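Local coordinates for sugar ABC transporter (Sugar-binding protein) (Bacillus halodurans, PDB 4YO7) that binds myo-inositol between its two lobes and probably delivers such carbohydrate-like solutes to an ABC transporter in the membrane, at residues Gly169-Met174 with Ala231-Asn236; Ile257-Asp262 with Leu276-Phe281. One frame throughout, in Å; residues are numbered along the deposited sequence.

Interaction 1: residues Gly169-Met174 with Ala231-Asn236; sequences GNIAIM and AVVANN. With INS (1,2,3,4,5,6-hexahydroxy-cyclohexane), chain F.
Ala172 bonds to both Ala231 and Val233 through its backbone, joining two neighbouring parallel strands, 169-174 and 231-234, which run 22° apart in the C-terminal lobe of this periplasmic-binding-protein fold. Ala172 N gives its hydrogen to Ala231 O at 2.9 Å, almost straight, and Ala172 O receives Val233 N at 2.8 Å. Val233 O then accepts Met174 N, and Met174 O takes Asn235 N at 2.9 Å, which carries the ladder one residue beyond the strand. At the other end the bond from Ala231 N to Asn170 O is longer, 3.3 Å, and more bent.

Side chains pair on both faces of the sheet. On one, Ile171 reaches across with two branches: CD1 lies against Ala231 CB, while CG2, anti to the backbone N, meets Val233 CG2 at 3.8 Å. On the other, the selenomethionine Met174 sets its CB 3.9 Å from Ala234 CB, and the chain beyond CG is extended and brings CE to 4.2 Å from Val232 CG1.

Both side-chain amides after the strand have their donors and acceptors satisfied. Asn235 OD1 accepts from Gly176 N and its ND2 bonds to Thr187 OG1. Asn236 occupies the N-cap of helix 237-249, where OD1 receives Met239 N; its ND2 bonds to Phe210 O and also gives a nearly straight bond, 2.9 Å and 173°, to O3 of myo-inositol. One amide thus caps a helix through OD1 and holds the ligand through ND2, just past the C-terminal end of the strand, where ligands bind in this fold.

Helices 150-164 and 181-195 pack on the face bearing Ile171 and Val233, and helix 212-224 on that of Ala172 and Met174; strands 200-207 and 257-259 flank the pair within the sheet.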
loop_
_atom_site.group_PDB
_atom_site.type_symbol
_atom_site.label_atom_id
_atom_site.label_comp_id
_atom_site.label_asym_id
_atom_site.label_seq_id
_atom_site.Cartn_x
_atom_site.Cartn_y
_atom_site.Cartn_z
ATOM N N GLY A 169 20.476 -17.665 -3.990
ATOM C CA GLY A 169 19.940 -17.108 -5.219
ATOM C C GLY A 169 20.257 -15.652 -5.456
ATOM O O GLY A 169 20.531 -14.887 -4.529
ATOM N N ASN A 170 20.202 -15.287 -6.734
ATOM C CA ASN A 170 20.318 -13.911 -7.182
ATOM C C ASN A 170 18.950 -13.247 -7.177
ATOM O O ASN A 170 18.026 -13.749 -7.799
ATOM C CB ASN A 170 20.907 -13.862 -8.585
ATOM C CG ASN A 170 22.377 -14.239 -8.622
ATOM O OD1 ASN A 170 23.032 -14.365 -7.588
ATOM N ND2 ASN A 170 22.908 -14.378 -9.824
ATOM N N ILE A 171 18.831 -12.143 -6.455
ATOM C CA ILE A 171 17.547 -11.492 -6.249
ATOM C C ILE A 171 17.493 -10.201 -7.055
ATOM O O ILE A 171 18.443 -9.422 -7.028
ATOM C CB ILE A 171 17.324 -11.188 -4.761
ATOM C CG1 ILE A 171 17.605 -12.430 -3.902
ATOM C CG2 ILE A 171 15.916 -10.668 -4.541
ATOM C CD1 ILE A 171 16.748 -13.621 -4.253
ATOM N N ALA A 172 16.386 -9.979 -7.770
ATOM C CA ALA A 172 16.091 -8.705 -8.421
ATOM C C ALA A 172 14.922 -8.068 -7.674
ATOM O O ALA A 172 13.859 -8.679 -7.558
ATOM C CB ALA A 172 15.744 -8.925 -9.892
ATOM N N ILE A 173 15.143 -6.874 -7.127
ATOM C CA ILE A 173 14.128 -6.168 -6.355
ATOM C C ILE A 173 13.501 -5.061 -7.184
ATOM O O ILE A 173 14.219 -4.205 -7.713
ATOM C CB ILE A 173 14.718 -5.549 -5.060
ATOM C CG1 ILE A 173 15.156 -6.660 -4.099
ATOM C CG2 ILE A 173 13.691 -4.651 -4.362
ATOM C CD1 ILE A 173 15.855 -6.157 -2.851
HETATM N N MSE A 174 12.172 -5.085 -7.301
HETATM C CA MSE A 174 11.419 -3.988 -7.922
HETATM C C MSE A 174 10.904 -3.045 -6.852
HETATM O O MSE A 174 9.971 -3.353 -6.113
HETATM C CB MSE A 174 10.250 -4.500 -8.773
HETATM C CG MSE A 174 10.708 -5.343 -9.910
HETATM SE SE MSE A 174 9.184 -5.719 -11.095
HETATM C CE MSE A 174 10.212 -6.241 -12.659
ATOM N N ALA A 231 15.046 -14.942 -8.406
ATOM C CA ALA A 231 13.785 -14.432 -7.852
ATOM C C ALA A 231 13.624 -12.966 -8.165
ATOM O O ALA A 231 14.590 -12.198 -8.110
ATOM C CB ALA A 231 13.725 -14.636 -6.356
ATOM N N VAL A 232 12.387 -12.603 -8.492
ATOM C CA VAL A 232 11.993 -11.224 -8.699
ATOM C C VAL A 232 11.068 -10.890 -7.547
ATOM O O VAL A 232 10.039 -11.533 -7.376
ATOM C CB VAL A 232 11.299 -11.016 -10.051
ATOM C CG1 VAL A 232 10.743 -9.580 -10.159
ATOM C CG2 VAL A 232 12.277 -11.314 -11.172
ATOM N N VAL A 233 11.460 -9.912 -6.744
ATOM C CA VAL A 233 10.765 -9.593 -5.513
ATOM C C VAL A 233 10.309 -8.143 -5.612
ATOM O O VAL A 233 11.129 -7.224 -5.656
ATOM C CB VAL A 233 11.676 -9.838 -4.285
ATOM C CG1 VAL A 233 10.930 -9.565 -3.022
ATOM C CG2 VAL A 233 12.164 -11.278 -4.289
ATOM N N ALA A 234 8.998 -7.955 -5.681
ATOM C CA ALA A 234 8.422 -6.646 -5.988
ATOM C C ALA A 234 7.718 -6.048 -4.796
ATOM O O ALA A 234 7.033 -6.747 -4.054
ATOM C CB ALA A 234 7.454 -6.765 -7.148
ATOM N N ASN A 235 7.866 -4.740 -4.624
ATOM C CA ASN A 235 7.191 -4.028 -3.553
ATOM C C ASN A 235 5.643 -4.093 -3.632
ATOM O O ASN A 235 4.972 -3.753 -2.638
ATOM C CB ASN A 235 7.576 -2.539 -3.543
ATOM C CG ASN A 235 8.985 -2.215 -3.019
ATOM O OD1 ASN A 235 9.379 -1.028 -3.066
ATOM N ND2 ASN A 235 9.741 -3.195 -2.526
ATOM N N ASN A 236 5.056 -4.385 -4.804
ATOM C CA ASN A 236 3.627 -4.677 -4.833
ATOM C C ASN A 236 3.247 -5.665 -5.911
ATOM O O ASN A 236 4.053 -6.037 -6.768
ATOM C CB ASN A 236 2.779 -3.385 -4.968
ATOM C CG ASN A 236 2.673 -2.836 -6.394
ATOM O OD1 ASN A 236 3.475 -3.131 -7.279
ATOM N ND2 ASN A 236 1.661 -1.978 -6.597
HETATM C C1 INS F . -0.024 2.084 -3.015
HETATM C C2 INS F . -0.389 0.896 -3.898
HETATM C C3 INS F . 0.365 -0.337 -3.400
HETATM C C4 INS F . 0.015 -0.654 -1.942
HETATM C C5 INS F . 0.342 0.573 -1.065
HETATM C C6 INS F . -0.408 1.796 -1.574
HETATM O O1 INS F . -0.742 3.276 -3.442
HETATM O O2 INS F . -1.794 0.680 -3.778
HETATM O O3 INS F . -0.015 -1.438 -4.278
HETATM O O4 INS F . 0.821 -1.746 -1.475
HETATM O O5 INS F . -0.103 0.298 0.275
HETATM O O6 INS F . -0.001 2.953 -0.745
#

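Interaction 2: residues Ile257-Asp262 with Leu276-Phe281; sequences IVAGID and LDVTVF. With INS (1,2,3,4,5,6-hexahydroxy-cyclohexane), chain F.
In the C-terminal lobe of this periplasmic-binding-protein fold, the chain leaves strand 257-259, brings Asp262 to the inositol pocket, passes through helix 265-272 and returns as 276-281, a strand-helix-strand connection in the manner of a beta-alpha-beta crossover. The returning segment runs roughly parallel, 30° between end-to-end directions, with backbones bridged at Ala259-Val278 and Asp262-Phe281. Gly260 N donates to Val278 O at 3.0 Å and Asp262 N to Val280 O at 2.7 Å. Near the start, Val258 O accepts Asp277 N, with a weak second bond from Val278 N, while Val258 N is met by the carboxylate of Asp277: OD2 takes it on its anti side at 2.8 Å. Asp277 therefore grips Val258 from both its backbone N and its side chain.

The side chains of Leu276 and Val258 cross at about a right angle, with Leu276 CD1 3.9 Å from Val258 CG1, whereas Ile261 and Val280 lie side by side. Thr279 OG1 bonds to Asp237 OD1 and Ala263 N, linking the residue after Asp262 to the start of helix 237-249. The carboxylate of Asp262 spans two neighbouring hydroxyls of myo-inositol, receiving O3 on OD1 and O4 on OD2, each at 2.6 Å.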
loop_
_atom_site.group_PDB
_atom_site.type_symbol
_atom_site.label_atom_id
_atom_site.label_comp_id
_atom_site.label_asym_id
_atom_site.label_seq_id
_atom_site.Cartn_x
_atom_site.Cartn_y
_atom_site.Cartn_z
ATOM N N ILE A 257 11.398 -17.425 -9.286
ATOM C CA ILE A 257 10.398 -17.219 -8.246
ATOM C C ILE A 257 9.924 -15.758 -8.350
ATOM O O ILE A 257 10.746 -14.861 -8.494
ATOM C CB ILE A 257 10.991 -17.531 -6.842
ATOM C CG1 ILE A 257 11.290 -19.031 -6.731
ATOM C CG2 ILE A 257 10.049 -17.083 -5.713
ATOM C CD1 ILE A 257 11.951 -19.430 -5.436
ATOM N N VAL A 258 8.610 -15.528 -8.315
ATOM C CA VAL A 258 8.052 -14.170 -8.344
ATOM C C VAL A 258 7.261 -13.914 -7.071
ATOM O O VAL A 258 6.453 -14.740 -6.643
ATOM C CB VAL A 258 7.141 -13.950 -9.577
ATOM C CG1 VAL A 258 6.665 -12.498 -9.665
ATOM C CG2 VAL A 258 7.889 -14.339 -10.849
ATOM N N ALA A 259 7.496 -12.749 -6.492
ATOM C CA ALA A 259 6.826 -12.333 -5.262
ATOM C C ALA A 259 6.283 -10.914 -5.372
ATOM O O ALA A 259 6.931 -10.024 -5.937
ATOM C CB ALA A 259 7.788 -12.456 -4.093
ATOM N N GLY A 260 5.101 -10.707 -4.773
ATOM C CA GLY A 260 4.488 -9.391 -4.652
ATOM C C GLY A 260 3.997 -9.122 -3.240
ATOM O O GLY A 260 4.251 -9.918 -2.326
ATOM N N ILE A 261 3.320 -7.985 -3.073
ATOM C CA ILE A 261 2.669 -7.591 -1.819
ATOM C C ILE A 261 1.348 -6.940 -2.176
ATOM O O ILE A 261 1.305 -6.159 -3.121
ATOM C CB ILE A 261 3.557 -6.602 -0.972
ATOM C CG1 ILE A 261 4.795 -7.354 -0.443
ATOM C CG2 ILE A 261 2.769 -5.962 0.189
ATOM C CD1 ILE A 261 5.881 -6.478 0.139
ATOM N N ASP A 262 0.318 -7.328 -1.416
ATOM C CA ASP A 262 -1.040 -6.756 -1.346
ATOM C C ASP A 262 -2.077 -7.885 -1.274
ATOM O O ASP A 262 -3.075 -7.762 -0.588
ATOM C CB ASP A 262 -1.405 -5.857 -2.533
ATOM C CG ASP A 262 -0.805 -4.445 -2.450
ATOM O OD1 ASP A 262 -0.730 -3.809 -3.518
ATOM O OD2 ASP A 262 -0.410 -3.979 -1.349
ATOM N N LEU A 276 2.433 -16.852 -9.677
ATOM C CA LEU A 276 2.906 -16.004 -8.580
ATOM C C LEU A 276 3.152 -16.890 -7.385
ATOM O O LEU A 276 2.241 -17.592 -6.952
ATOM C CB LEU A 276 1.879 -14.909 -8.242
ATOM C CG LEU A 276 2.272 -13.914 -7.141
ATOM C CD1 LEU A 276 3.443 -13.056 -7.558
ATOM C CD2 LEU A 276 1.093 -13.031 -6.749
ATOM N N ASP A 277 4.378 -16.871 -6.869
ATOM C CA ASP A 277 4.782 -17.787 -5.794
ATOM C C ASP A 277 4.441 -17.297 -4.395
ATOM O O ASP A 277 4.125 -18.107 -3.523
ATOM C CB ASP A 277 6.288 -18.052 -5.869
ATOM C CG ASP A 277 6.693 -18.680 -7.191
ATOM O OD1 ASP A 277 6.525 -19.905 -7.333
ATOM O OD2 ASP A 277 7.132 -17.943 -8.093
ATOM N N VAL A 278 4.519 -15.984 -4.193
ATOM C CA VAL A 278 4.404 -15.379 -2.875
ATOM C C VAL A 278 3.677 -14.065 -2.995
ATOM O O VAL A 278 3.949 -13.297 -3.915
ATOM C CB VAL A 278 5.798 -15.129 -2.250
ATOM C CG1 VAL A 278 5.675 -14.433 -0.884
ATOM C CG2 VAL A 278 6.598 -16.411 -2.133
ATOM N N THR A 279 2.739 -13.793 -2.096
ATOM C CA THR A 279 2.337 -12.424 -1.884
ATOM C C THR A 279 2.031 -12.253 -0.414
ATOM O O THR A 279 2.257 -13.158 0.391
ATOM C CB THR A 279 1.147 -11.998 -2.811
ATOM O OG1 THR A 279 0.858 -10.605 -2.622
ATOM C CG2 THR A 279 -0.113 -12.786 -2.568
ATOM N N VAL A 280 1.598 -11.055 -0.060
ATOM C CA VAL A 280 1.371 -10.699 1.319
ATOM C C VAL A 280 0.092 -9.878 1.400
ATOM O O VAL A 280 0.003 -8.804 0.821
ATOM C CB VAL A 280 2.548 -9.902 1.908
ATOM C CG1 VAL A 280 2.296 -9.599 3.392
ATOM C CG2 VAL A 280 3.868 -10.654 1.730
ATOM N N PHE A 281 -0.902 -10.403 2.126
ATOM C CA PHE A 281 -2.189 -9.733 2.242
ATOM C C PHE A 281 -2.088 -8.429 3.004
ATOM O O PHE A 281 -1.599 -8.399 4.131
ATOM C CB PHE A 281 -3.188 -10.675 2.924
ATOM C CG PHE A 281 -4.532 -10.052 3.232
ATOM C CD1 PHE A 281 -5.444 -9.790 2.222
ATOM C CD2 PHE A 281 -4.903 -9.782 4.550
ATOM C CE1 PHE A 281 -6.683 -9.232 2.519
ATOM C CE2 PHE A 281 -6.137 -9.237 4.841
ATOM C CZ PHE A 281 -7.023 -8.970 3.829
HETATM C C1 INS F . -0.024 2.084 -3.015
HETATM C C2 INS F . -0.389 0.896 -3.898
HETATM C C3 INS F . 0.365 -0.337 -3.400
HETATM C C4 INS F . 0.015 -0.654 -1.942
HETATM C C5 INS F . 0.342 0.573 -1.065
HETATM C C6 INS F . -0.408 1.796 -1.574
HETATM O O1 INS F . -0.742 3.276 -3.442
HETATM O O2 INS F . -1.794 0.680 -3.778
HETATM O O3 INS F . -0.015 -1.438 -4.278
HETATM O O4 INS F . 0.821 -1.746 -1.475
HETATM O O5 INS F . -0.103 0.298 0.275
HETATM O O6 INS F . -0.001 2.953 -0.745
#

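In the fold
Along the chain, interaction 1 comes first: after strand 169-175, helix 181-195, edge strand 200-207 and helix 212-224 intervene before 231-236 returns beside it. Interaction 2 opens only later, past helix 237-249, and closes a much shorter loop around helix 265-272, so the two contacts stand in series, neither nested nor crossed. They join laterally, because strands 231-234 and 257-259 are neighbours: Val232 N lies 2.8 Å from Ile257 O and Ala234 N 2.9 Å from Ala259 O, both probable hydrogen bonds. At their C-terminal ends Asn236 and Asp262 come together on O3 of the same inositol, from one side of the cleft.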